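Local structure of plantazolicin methyltransferase BamL (5DLY) at residues V28-D33 with A180-D184; I40-I45 with F128-C132; F51-F56 with W261-N265; F195-L199 with S210-G214. The protein probably transfers methyl groups from S-adenosylmethionine to the amino end of the desmethyl precursor of the antibiotic plantazolicin. All coordinates share one frame; numbering follows the deposited sequence.

In the fold
Three contacts use the long helix 23-56: its early turns in contact 1, its middle in contact 2, its last turns in contact 3. The centres of contacts 1 and 3 are about 32 Å apart, on opposite sides of the chain's centre, with contact 2 about 17 Å from the one and 16 Å from the other. Contacts 2, 3 and 4 reach one mixed sheet of the Rossmann-like methyltransferase fold. Along the chain, contact 1 encloses contact 2 and closes before contact 4 opens; contact 3 opens between their segments and spans contact 4. Strands 258-265 and 209-214 are neighbours, joining contacts 3 and 4. Contacts 1 and 2 touch the substrate analogue; the other two do not.

Contact 1. Residues V28-D33 with A180-D184; sequences VSFRYD and AYLKD. With 5D7 (prop-2-en-1-yl 2-[(1S)-1-amino-4-carbamimidamidobutyl]-1,3-thiazole-4-carboxylate), chain B.
The Tyr181 ring has the backbone of Ser29 over one face, with Ser29 CA 4.0 Å from the centroid of that ring. Its edge carries two neighbours, the carboxylate of Asp33 at the hydroxyl and Tyr32 CD1 further round. Tyr32 and Tyr181 form an offset edge-to-face pair with planes at 65°, Tyr181 giving the edge. Over one face of Tyr32 lies Leu182, whose CD2 is 3.9 Å from the centroid of the Tyr32 ring. With CG anti to its backbone N (chi1 167°), Tyr181 is a knob in a hole made by Val28, Ser29, Tyr32 and Asp33, where segments 28-33 and 180-184, from helices 23-56 and 176-187, cross at 85°. This crossing walls the substrate pocket of the methyltransferase. Tyr181 OH donates to Asp33 OD1 at 2.7 Å, arriving on the syn side and slightly out of the carboxylate plane. The same Tyr181 OH stands 3.0 Å from the thiazole sulfur S5 of the substrate analogue, packed between carboxylate and thiazole. Tyr32 CE1 comes within 3.6 Å of C1 on the thiazole, while the Tyr32 hydroxyl reaches past to Thr172. Ser29 OG turns away to carbonyls of Trp19 and Ser26.

Contact 2. Residues I40-I45 with F128-C132; sequences IRSISI and FIHLC. With SAH (S-adenosyl-L-homocysteine), chain C; 5D7 (prop-2-en-1-yl 2-[(1S)-1-amino-4-carbamimidamidobutyl]-1,3-thiazole-4-carboxylate), chain B.
Phe128 meets helix segment 40-45 with Ser44 CB at the edge of its ring, 3.8 Å from Phe128 CZ. The Ile45 side chain crosses that of Phe128 at about a right angle and approaches the ring obliquely, its CG1 3.9 Å from Phe128 CE2. This is the tight, fully buried half. His130 CB lies over one face of the Phe128 ring, and Phe48 adds an edge-to-face partner. The His130 imidazole follows, directed at the helix by a chi1 of -170°, and packs beside Ile40 and Ser44, with Leu131 CG over one of its faces. Looser packing begins at Ile40, whose CG2 is 4.1 Å from Leu131 CD1. Arg41 is looser still: its backbone lies by the imidazole, but its side chain leads away towards helix 72-80, where the residue is partly exposed. Segment 40-45 runs at 151° to residues 128-130 of strand 124-130, a central parallel strand of the Rossmann-like sheet, and the ligands sit where that strand ends. There, two successive carbonyls take ligand amines: His130 O accepts from the SAH amino N at 2.8 Å, and Leu131 O from the analogue's amino N at 3.0 Å. Atom N of 5D7, the analogue, lies 3.9 Å from SD of SAH, a placing consistent with its being the nitrogen that receives the methyl group.

Contact 3. Residues F51-F56 with W261-N265; sequences FYSSKF and WIIKN
Phe51 overlaps the six-membered ring of Trp261 in an offset stack, centroids 4.5 Å apart and planes at 28°. The two side chains run antiparallel alongside one another, bringing Phe51 CG to 3.6 Å from Trp261 CZ3. A chi1 of 179° extends Phe51 off the helix toward the strand, and Lys55 CB rests over the rim of its other face. Beyond the indole, Phe51 CZ ends against Ile263 CD1 at 3.6 Å, an oblique crossing.

One turn later the contact becomes shallower. Lys55 CG lies over the centre of the Phe56 ring, and a bend at chi2 (88°) then carries the chain on, with Lys55 CE 4.0 Å from Asn265 ND2 at the exposed margin. Phe56 offers its edge to the Asn265 amide, whose plane is nearly perpendicular to the ring, and Phe56 CZ approaches Lys264 O at 3.6 Å.

The last turns of helix 23-56 thus cover one face of the sheet at its antiparallel strand 258-265, segments 51-56 and 261-265 inclined at 32°. Trp261 also stacks with Tyr157 and Phe221, and its NE1 hydrogen-bonds to Gly219 O. No hydrogen bond crosses between helix and strand, so cohesion here rests on aromatic and aliphatic contact, with the indole held by its stacks and by the bond from NE1 to Gly219 O.

Contact 4. Residues F195-L199 with S210-G214; sequences FKQLL and SFHVG
Val213 is wedged between three helix side chains, and its CB and two methyls each have a different nearest side chain. A chi1 of -175° points CG1 obliquely at the Phe195 ring, where it comes to 3.4 Å from Phe195 CD2, a close approach. Val213 CG2 takes the other branch, 3.7 Å from Leu199 CD1. Between them Val213 CB lies 3.7 Å from Lys196 CG, the aliphatic part of the lysine crossing the valine obliquely. Phe195 and Leu199 are one helical turn apart, and Leu199 CG stands over the rim of the Phe195 ring, so the two helix residues pack together where they receive the valine.

Two residues back along the strand, Phe211 turns its ring to the helix backbone. Its CG sits between the backbone N and the carbonyl carbon (chi1 83°), which places one face over Leu199 C, toward the rim of the ring. Leu199 CB meets Phe211 CD2 at 3.7 Å, and Phe211 CE2 is 4.0 Å from Lys196 O, reached obliquely.

Strand 209-214 follows helix 192-203 after a short connection and returns along it, segments 195-199 and 210-214 nearly antiparallel (173°). It is one of the two outermost strands of the sheet, paired with strand 258-265. Intervening His212 points away from the helix, stacking on Phe221 and hydrogen-bonding through NE2 to Gly220 O. The contact therefore grades from a buried apolar centre at Val213, enclosed by Phe195 and Leu199, to a more accessible margin where Lys196 and Phe211 lie.

Contact 1. Residues V28-D33 with A180-D184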
# COMPACT_ATOMS: atom_id res chain seq x y z
N VAL A 28 -1.19 13.43 -15.24
CA VAL A 28 -1.75 12.21 -15.82
C VAL A 28 -1.97 11.15 -14.74
O VAL A 28 -3.06 10.56 -14.64
CB VAL A 28 -0.85 11.64 -16.94
CG1 VAL A 28 -1.41 10.33 -17.48
CG2 VAL A 28 -0.66 12.66 -18.06
N SER A 29 -0.95 10.91 -13.93
CA SER A 29 -1.04 9.91 -12.87
C SER A 29 -2.09 10.26 -11.81
O SER A 29 -2.86 9.39 -11.40
CB SER A 29 0.33 9.65 -12.24
OG SER A 29 0.86 10.81 -11.63
N PHE A 30 -2.16 11.53 -11.40
CA PHE A 30 -3.18 11.95 -10.43
C PHE A 30 -4.59 11.71 -10.94
O PHE A 30 -5.42 11.13 -10.24
CB PHE A 30 -3.00 13.43 -10.04
CG PHE A 30 -3.93 13.88 -8.95
CD1 PHE A 30 -3.68 13.56 -7.61
CD2 PHE A 30 -5.07 14.64 -9.25
CE1 PHE A 30 -4.54 13.97 -6.61
CE2 PHE A 30 -5.93 15.06 -8.24
CZ PHE A 30 -5.66 14.73 -6.92
N ARG A 31 -4.86 12.14 -12.18
CA ARG A 31 -6.17 11.96 -12.79
C ARG A 31 -6.57 10.49 -12.86
O ARG A 31 -7.68 10.12 -12.46
CB ARG A 31 -6.19 12.58 -14.19
CG ARG A 31 -7.58 12.72 -14.79
CD ARG A 31 -7.52 13.13 -16.25
NE ARG A 31 -7.03 14.49 -16.45
CZ ARG A 31 -5.84 14.81 -16.95
NH1 ARG A 31 -4.99 13.86 -17.34
NH2 ARG A 31 -5.50 16.08 -17.09
N TYR A 32 -5.67 9.65 -13.37
CA TYR A 32 -5.94 8.22 -13.44
C TYR A 32 -6.19 7.64 -12.04
O TYR A 32 -7.18 6.94 -11.81
CB TYR A 32 -4.81 7.44 -14.14
CG TYR A 32 -5.11 5.95 -14.18
CD1 TYR A 32 -4.78 5.13 -13.09
CD2 TYR A 32 -5.77 5.38 -15.26
CE1 TYR A 32 -5.09 3.79 -13.10
CE2 TYR A 32 -6.08 4.02 -15.28
CZ TYR A 32 -5.74 3.23 -14.19
OH TYR A 32 -6.02 1.88 -14.16
N ASP A 33 -5.28 7.95 -11.12
CA ASP A 33 -5.31 7.34 -9.78
C ASP A 33 -6.58 7.71 -9.02
O ASP A 33 -7.19 6.85 -8.37
CB ASP A 33 -4.08 7.74 -8.96
CG ASP A 33 -2.79 7.13 -9.49
OD1 ASP A 33 -2.83 6.32 -10.44
OD2 ASP A 33 -1.72 7.49 -8.95
N ALA A 180 0.61 4.92 -21.67
CA ALA A 180 2.05 5.00 -21.42
C ALA A 180 2.37 4.91 -19.93
O ALA A 180 3.27 4.19 -19.53
CB ALA A 180 2.61 6.29 -22.01
N TYR A 181 1.59 5.65 -19.14
CA TYR A 181 1.67 5.61 -17.68
C TYR A 181 1.53 4.20 -17.14
O TYR A 181 2.40 3.71 -16.42
CB TYR A 181 0.60 6.54 -17.11
CG TYR A 181 0.34 6.41 -15.63
CD1 TYR A 181 1.36 6.64 -14.70
CD2 TYR A 181 -0.93 6.08 -15.17
CE1 TYR A 181 1.11 6.53 -13.34
CE2 TYR A 181 -1.18 5.94 -13.81
CZ TYR A 181 -0.16 6.18 -12.90
OH TYR A 181 -0.40 6.07 -11.55
N LEU A 182 0.44 3.53 -17.52
CA LEU A 182 0.18 2.18 -17.01
C LEU A 182 1.22 1.16 -17.44
O LEU A 182 1.62 0.30 -16.65
CB LEU A 182 -1.24 1.72 -17.38
CG LEU A 182 -2.39 2.47 -16.69
CD1 LEU A 182 -3.72 1.90 -17.18
CD2 LEU A 182 -2.30 2.42 -15.17
N LYS A 183 1.66 1.24 -18.70
CA LYS A 183 2.73 0.36 -19.17
C LYS A 183 3.97 0.48 -18.29
O LYS A 183 4.53 -0.53 -17.85
CB LYS A 183 3.10 0.64 -20.64
CG LYS A 183 2.13 0.10 -21.67
CD LYS A 183 2.71 0.31 -23.06
CE LYS A 183 1.66 0.24 -24.14
NZ LYS A 183 2.17 0.87 -25.40
N ASP A 184 4.40 1.72 -18.04
CA ASP A 184 5.54 1.97 -17.15
C ASP A 184 5.28 1.46 -15.72
O ASP A 184 6.18 0.87 -15.11
CB ASP A 184 5.90 3.45 -17.11
CG ASP A 184 6.67 3.91 -18.34
OD1 ASP A 184 7.11 3.06 -19.15
OD2 ASP A 184 6.86 5.13 -18.46
O9 5D7 B . -4.03 0.36 -8.58
C6 5D7 B . -3.83 0.67 -9.75
O7 5D7 B . -4.62 0.11 -10.82
C8 5D7 B . -5.57 -0.93 -10.58
C2 5D7 B . -2.80 1.67 -10.11
N3 5D7 B . -2.15 2.41 -9.18
C4 5D7 B . -1.24 3.28 -9.66
S5 5D7 B . -1.23 3.15 -11.39
C1 5D7 B . -2.44 1.93 -11.44
CA 5D7 B . -0.37 4.24 -8.97
N 5D7 B . -0.78 4.29 -7.57
CB 5D7 B . 1.12 3.86 -9.08
CG 5D7 B . 1.44 2.37 -8.88
CD 5D7 B . 2.84 2.24 -8.30
NE 5D7 B . 3.20 0.83 -8.24
CZ 5D7 B . 3.77 0.08 -9.19
NH2 5D7 B . 4.01 -1.14 -8.96
NH1 5D7 B . 4.10 0.59 -10.31
C3 5D7 B . -6.16 -1.34 -11.91
C5 5D7 B . -7.42 -1.72 -12.00

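Contact 2. Residues I40-I45 with F128-C132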
# COMPACT_ATOMS: atom_id res chain seq x y z
N ILE A 40 -10.85 1.65 -4.02
CA ILE A 40 -10.14 0.55 -3.35
C ILE A 40 -9.45 1.03 -2.07
O ILE A 40 -9.14 0.23 -1.19
CB ILE A 40 -9.16 -0.19 -4.30
CG1 ILE A 40 -8.84 -1.61 -3.79
CG2 ILE A 40 -7.88 0.60 -4.51
CD1 ILE A 40 -9.93 -2.64 -4.02
N ARG A 41 -9.21 2.33 -1.96
CA ARG A 41 -8.56 2.90 -0.77
C ARG A 41 -9.26 2.48 0.53
O ARG A 41 -8.62 1.93 1.44
CB ARG A 41 -8.50 4.42 -0.89
CG ARG A 41 -7.24 5.05 -0.33
CD ARG A 41 -6.81 6.24 -1.18
NE ARG A 41 -7.88 7.22 -1.37
CZ ARG A 41 -7.96 8.10 -2.37
NH1 ARG A 41 -7.03 8.15 -3.32
NH2 ARG A 41 -8.99 8.93 -2.42
N SER A 42 -10.57 2.73 0.63
CA SER A 42 -11.30 2.38 1.85
C SER A 42 -11.33 0.88 2.08
O SER A 42 -11.33 0.43 3.23
CB SER A 42 -12.72 2.94 1.85
OG SER A 42 -13.51 2.37 0.82
N ILE A 43 -11.39 0.10 1.00
CA ILE A 43 -11.36 -1.36 1.15
C ILE A 43 -10.03 -1.85 1.73
O ILE A 43 -10.01 -2.65 2.67
CB ILE A 43 -11.74 -2.06 -0.16
CG1 ILE A 43 -13.20 -1.76 -0.46
CG2 ILE A 43 -11.50 -3.57 -0.07
CD1 ILE A 43 -13.59 -2.05 -1.89
N SER A 44 -8.92 -1.34 1.20
CA SER A 44 -7.62 -1.69 1.73
C SER A 44 -7.44 -1.26 3.19
O SER A 44 -6.90 -2.02 3.98
CB SER A 44 -6.51 -1.11 0.87
OG SER A 44 -6.57 -1.67 -0.43
N ILE A 45 -7.90 -0.05 3.52
CA ILE A 45 -7.80 0.45 4.89
C ILE A 45 -8.64 -0.40 5.85
O ILE A 45 -8.15 -0.84 6.89
CB ILE A 45 -8.22 1.94 5.00
CG1 ILE A 45 -7.26 2.83 4.20
CG2 ILE A 45 -8.31 2.36 6.47
CD1 ILE A 45 -7.80 4.23 3.92
N PHE A 128 1.47 1.00 6.36
CA PHE A 128 0.67 0.79 5.16
C PHE A 128 1.47 1.23 3.94
O PHE A 128 2.03 2.33 3.91
CB PHE A 128 -0.59 1.66 5.29
CG PHE A 128 -1.69 1.37 4.28
CD1 PHE A 128 -1.97 0.09 3.81
CD2 PHE A 128 -2.51 2.43 3.87
CE1 PHE A 128 -3.03 -0.13 2.94
CE2 PHE A 128 -3.56 2.21 3.01
CZ PHE A 128 -3.83 0.93 2.54
N ILE A 129 1.56 0.36 2.94
CA ILE A 129 2.25 0.70 1.69
C ILE A 129 1.28 0.40 0.55
O ILE A 129 1.23 -0.72 0.02
CB ILE A 129 3.55 -0.11 1.49
CG1 ILE A 129 4.42 -0.13 2.76
CG2 ILE A 129 4.33 0.46 0.32
CD1 ILE A 129 5.71 -0.93 2.61
N HIS A 130 0.49 1.41 0.18
CA HIS A 130 -0.62 1.20 -0.73
C HIS A 130 -0.31 1.74 -2.12
O HIS A 130 -0.08 2.94 -2.31
CB HIS A 130 -1.88 1.89 -0.15
CG HIS A 130 -3.15 1.56 -0.88
ND1 HIS A 130 -3.79 0.35 -0.78
CD2 HIS A 130 -3.93 2.33 -1.68
CE1 HIS A 130 -4.89 0.37 -1.51
NE2 HIS A 130 -5.00 1.57 -2.06
N LEU A 131 -0.33 0.83 -3.09
CA LEU A 131 -0.17 1.16 -4.51
C LEU A 131 1.09 1.99 -4.82
O LEU A 131 1.04 2.93 -5.65
CB LEU A 131 -1.48 1.77 -5.07
CG LEU A 131 -2.77 0.97 -4.84
CD1 LEU A 131 -3.99 1.70 -5.40
CD2 LEU A 131 -2.66 -0.43 -5.44
N CYS A 132 2.20 1.66 -4.19
CA CYS A 132 3.45 2.40 -4.46
C CYS A 132 4.76 1.61 -4.34
O CYS A 132 5.81 2.16 -4.64
CB CYS A 132 3.54 3.66 -3.58
SG CYS A 132 3.62 3.37 -1.80
N SAH C . -0.31 5.45 -1.14
CA SAH C . -0.91 6.25 -2.26
CB SAH C . -0.03 6.15 -3.50
CG SAH C . 0.08 7.50 -4.20
SD SAH C . 0.88 7.38 -5.78
C SAH C . -2.29 5.73 -2.58
O SAH C . -2.84 4.92 -1.86
OXT SAH C . -2.89 6.11 -3.58
C5' SAH C . 2.53 6.90 -5.34
C4' SAH C . 3.18 7.83 -4.32
O4' SAH C . 4.41 7.25 -3.87
C3' SAH C . 3.55 9.19 -4.91
O3' SAH C . 2.93 10.25 -4.16
C2' SAH C . 5.07 9.24 -4.85
O2' SAH C . 5.63 10.53 -4.62
C1' SAH C . 5.34 8.31 -3.68
N9 SAH C . 6.72 7.76 -3.61
C8 SAH C . 7.41 7.19 -4.62
N7 SAH C . 8.64 6.80 -4.19
C5 SAH C . 8.72 7.11 -2.89
C6 SAH C . 9.75 6.97 -1.85
N6 SAH C . 10.92 6.39 -2.16
N1 SAH C . 9.46 7.42 -0.60
C2 SAH C . 8.27 8.00 -0.32
N3 SAH C . 7.27 8.16 -1.23
C4 SAH C . 7.46 7.75 -2.51
O9 5D7 B . -4.03 0.36 -8.58
C6 5D7 B . -3.83 0.67 -9.75
O7 5D7 B . -4.62 0.11 -10.82
C8 5D7 B . -5.57 -0.93 -10.58
C2 5D7 B . -2.80 1.67 -10.11
N3 5D7 B . -2.15 2.41 -9.18
C4 5D7 B . -1.24 3.28 -9.66
S5 5D7 B . -1.23 3.15 -11.39
C1 5D7 B . -2.44 1.93 -11.44
CA 5D7 B . -0.37 4.24 -8.97
N 5D7 B . -0.78 4.29 -7.57
CB 5D7 B . 1.12 3.86 -9.08
CG 5D7 B . 1.44 2.37 -8.88
CD 5D7 B . 2.84 2.24 -8.30
NE 5D7 B . 3.20 0.83 -8.24
CZ 5D7 B . 3.77 0.08 -9.19
NH2 5D7 B . 4.01 -1.14 -8.96
NH1 5D7 B . 4.10 0.59 -10.31
C3 5D7 B . -6.16 -1.34 -11.91
C5 5D7 B . -7.42 -1.72 -12.00

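Contact 3. Residues F51-F56 with W261-N265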
# COMPACT_ATOMS: atom_id res chain seq x y z
N PHE A 51 -8.22 -6.77 10.16
CA PHE A 51 -7.16 -7.71 10.49
C PHE A 51 -6.62 -7.43 11.89
O PHE A 51 -6.50 -8.35 12.71
CB PHE A 51 -6.01 -7.66 9.47
CG PHE A 51 -4.88 -8.60 9.80
CD1 PHE A 51 -3.81 -8.17 10.60
CD2 PHE A 51 -4.86 -9.90 9.30
CE1 PHE A 51 -2.76 -9.03 10.90
CE2 PHE A 51 -3.80 -10.76 9.60
CZ PHE A 51 -2.76 -10.33 10.40
N TYR A 52 -6.34 -6.16 12.17
CA TYR A 52 -5.70 -5.78 13.43
C TYR A 52 -6.58 -6.12 14.63
O TYR A 52 -6.11 -6.74 15.60
CB TYR A 52 -5.27 -4.29 13.42
CG TYR A 52 -4.27 -3.99 14.51
CD1 TYR A 52 -4.70 -3.71 15.81
CD2 TYR A 52 -2.90 -4.05 14.26
CE1 TYR A 52 -3.79 -3.47 16.83
CE2 TYR A 52 -1.98 -3.81 15.28
CZ TYR A 52 -2.43 -3.53 16.56
OH TYR A 52 -1.53 -3.30 17.57
N SER A 53 -7.85 -5.74 14.55
CA SER A 53 -8.84 -6.02 15.61
C SER A 53 -9.06 -7.52 15.82
O SER A 53 -9.17 -7.98 16.95
CB SER A 53 -10.17 -5.33 15.32
OG SER A 53 -10.17 -4.00 15.79
N SER A 54 -9.12 -8.27 14.72
CA SER A 54 -9.30 -9.72 14.78
C SER A 54 -8.11 -10.39 15.45
O SER A 54 -8.27 -11.20 16.37
CB SER A 54 -9.53 -10.29 13.37
OG SER A 54 -9.66 -11.70 13.39
N LYS A 55 -6.91 -10.02 15.02
CA LYS A 55 -5.67 -10.62 15.51
C LYS A 55 -5.33 -10.18 16.93
O LYS A 55 -4.96 -11.01 17.77
CB LYS A 55 -4.51 -10.31 14.55
CG LYS A 55 -3.17 -10.94 14.91
CD LYS A 55 -2.98 -12.33 14.34
CE LYS A 55 -1.58 -12.84 14.65
NZ LYS A 55 -1.35 -14.23 14.15
N PHE A 56 -5.46 -8.89 17.23
CA PHE A 56 -4.91 -8.35 18.48
C PHE A 56 -5.93 -7.87 19.51
O PHE A 56 -5.55 -7.48 20.62
CB PHE A 56 -3.86 -7.27 18.19
CG PHE A 56 -2.74 -7.72 17.29
CD1 PHE A 56 -1.87 -8.75 17.68
CD2 PHE A 56 -2.54 -7.12 16.05
CE1 PHE A 56 -0.84 -9.16 16.85
CE2 PHE A 56 -1.51 -7.53 15.22
CZ PHE A 56 -0.65 -8.55 15.62
N TRP A 261 1.41 -9.25 3.62
CA TRP A 261 1.44 -8.90 5.04
C TRP A 261 2.73 -9.35 5.67
O TRP A 261 3.21 -10.47 5.41
CB TRP A 261 0.30 -9.58 5.82
CG TRP A 261 -1.08 -9.35 5.29
CD1 TRP A 261 -1.66 -9.96 4.22
CD2 TRP A 261 -2.05 -8.44 5.81
NE1 TRP A 261 -2.93 -9.49 4.03
CE2 TRP A 261 -3.20 -8.56 5.00
CE3 TRP A 261 -2.07 -7.55 6.90
CZ2 TRP A 261 -4.36 -7.80 5.22
CZ3 TRP A 261 -3.22 -6.79 7.12
CH2 TRP A 261 -4.35 -6.92 6.28
N ILE A 262 3.31 -8.47 6.48
CA ILE A 262 4.42 -8.80 7.37
C ILE A 262 3.86 -8.59 8.78
O ILE A 262 3.53 -7.46 9.16
CB ILE A 262 5.66 -7.94 7.07
CG1 ILE A 262 6.24 -8.29 5.70
CG2 ILE A 262 6.75 -8.15 8.11
CD1 ILE A 262 7.09 -7.20 5.09
N ILE A 263 3.74 -9.68 9.52
CA ILE A 263 3.00 -9.69 10.78
C ILE A 263 3.94 -9.96 11.96
O ILE A 263 4.65 -10.96 11.96
CB ILE A 263 1.89 -10.77 10.75
CG1 ILE A 263 0.88 -10.46 9.63
CG2 ILE A 263 1.18 -10.88 12.10
CD1 ILE A 263 0.30 -11.70 8.98
N LYS A 264 3.94 -9.07 12.93
CA LYS A 264 4.74 -9.28 14.14
C LYS A 264 3.84 -9.51 15.36
O LYS A 264 2.95 -8.72 15.66
CB LYS A 264 5.74 -8.14 14.39
CG LYS A 264 6.70 -8.40 15.54
CD LYS A 264 7.76 -7.31 15.63
CE LYS A 264 8.73 -7.58 16.77
NZ LYS A 264 9.93 -6.70 16.66
N ASN A 265 4.11 -10.61 16.05
CA ASN A 265 3.39 -10.95 17.26
C ASN A 265 4.38 -11.51 18.28
O ASN A 265 4.68 -12.71 18.28
CB ASN A 265 2.27 -11.95 16.96
CG ASN A 265 1.35 -12.18 18.15
OD1 ASN A 265 1.41 -11.48 19.16
ND2 ASN A 265 0.47 -13.17 18.02

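Contact 4. Residues F195-L199 with S210-G214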
# COMPACT_ATOMS: atom_id res chain seq x y z
N PHE A 195 7.32 -11.37 -5.34
CA PHE A 195 6.85 -10.74 -4.12
C PHE A 195 6.90 -11.72 -2.95
O PHE A 195 7.35 -11.36 -1.85
CB PHE A 195 5.42 -10.23 -4.36
CG PHE A 195 4.87 -9.33 -3.27
CD1 PHE A 195 5.64 -8.31 -2.71
CD2 PHE A 195 3.56 -9.47 -2.86
CE1 PHE A 195 5.11 -7.48 -1.73
CE2 PHE A 195 3.01 -8.64 -1.89
CZ PHE A 195 3.80 -7.64 -1.32
N LYS A 196 6.48 -12.96 -3.19
CA LYS A 196 6.54 -14.03 -2.18
C LYS A 196 7.98 -14.27 -1.72
O LYS A 196 8.23 -14.39 -0.51
CB LYS A 196 5.95 -15.34 -2.72
CG LYS A 196 4.44 -15.46 -2.62
CD LYS A 196 4.01 -16.90 -2.84
CE LYS A 196 2.56 -17.15 -2.46
NZ LYS A 196 1.69 -17.48 -3.63
N GLN A 197 8.90 -14.33 -2.68
CA GLN A 197 10.31 -14.52 -2.37
C GLN A 197 10.86 -13.36 -1.53
O GLN A 197 11.59 -13.58 -0.56
CB GLN A 197 11.14 -14.68 -3.66
CG GLN A 197 12.56 -15.19 -3.42
CD GLN A 197 12.62 -16.45 -2.56
OE1 GLN A 197 11.92 -17.44 -2.82
NE2 GLN A 197 13.46 -16.41 -1.54
N LEU A 198 10.49 -12.14 -1.90
CA LEU A 198 10.92 -10.96 -1.16
C LEU A 198 10.44 -10.99 0.31
O LEU A 198 11.24 -10.75 1.22
CB LEU A 198 10.45 -9.66 -1.85
CG LEU A 198 11.09 -8.33 -1.42
CD1 LEU A 198 11.05 -7.33 -2.57
CD2 LEU A 198 10.43 -7.74 -0.18
N LEU A 199 9.16 -11.29 0.53
CA LEU A 199 8.60 -11.31 1.88
C LEU A 199 9.13 -12.47 2.72
O LEU A 199 9.27 -12.35 3.93
CB LEU A 199 7.06 -11.29 1.87
CG LEU A 199 6.37 -9.99 1.42
CD1 LEU A 199 4.98 -9.88 2.03
CD2 LEU A 199 7.15 -8.72 1.74
N SER A 210 6.11 -13.04 10.65
CA SER A 210 5.69 -13.95 9.59
C SER A 210 5.18 -13.16 8.39
O SER A 210 5.10 -11.93 8.45
CB SER A 210 4.58 -14.87 10.11
OG SER A 210 3.45 -14.12 10.50
N PHE A 211 4.87 -13.85 7.30
CA PHE A 211 4.31 -13.18 6.13
C PHE A 211 3.15 -13.96 5.51
O PHE A 211 3.00 -15.16 5.73
CB PHE A 211 5.39 -12.89 5.07
CG PHE A 211 5.70 -14.05 4.16
CD1 PHE A 211 6.66 -15.00 4.53
CD2 PHE A 211 5.06 -14.20 2.94
CE1 PHE A 211 6.95 -16.07 3.69
CE2 PHE A 211 5.34 -15.26 2.10
CZ PHE A 211 6.30 -16.20 2.48
N HIS A 212 2.34 -13.25 4.73
CA HIS A 212 1.36 -13.89 3.86
C HIS A 212 1.27 -13.10 2.57
O HIS A 212 1.30 -11.87 2.60
CB HIS A 212 -0.02 -13.97 4.53
CG HIS A 212 -1.06 -14.62 3.67
ND1 HIS A 212 -1.31 -15.98 3.69
CD2 HIS A 212 -1.90 -14.11 2.74
CE1 HIS A 212 -2.27 -16.27 2.83
NE2 HIS A 212 -2.65 -15.15 2.24
N VAL A 213 1.13 -13.81 1.46
CA VAL A 213 0.92 -13.17 0.16
C VAL A 213 -0.22 -13.87 -0.56
O VAL A 213 -0.40 -15.08 -0.43
CB VAL A 213 2.20 -13.17 -0.72
CG1 VAL A 213 1.99 -12.40 -2.01
CG2 VAL A 213 3.39 -12.56 0.01
N GLY A 214 -1.01 -13.09 -1.31
CA GLY A 214 -2.11 -13.65 -2.08
C GLY A 214 -2.65 -12.63 -3.05
O GLY A 214 -2.42 -11.43 -2.88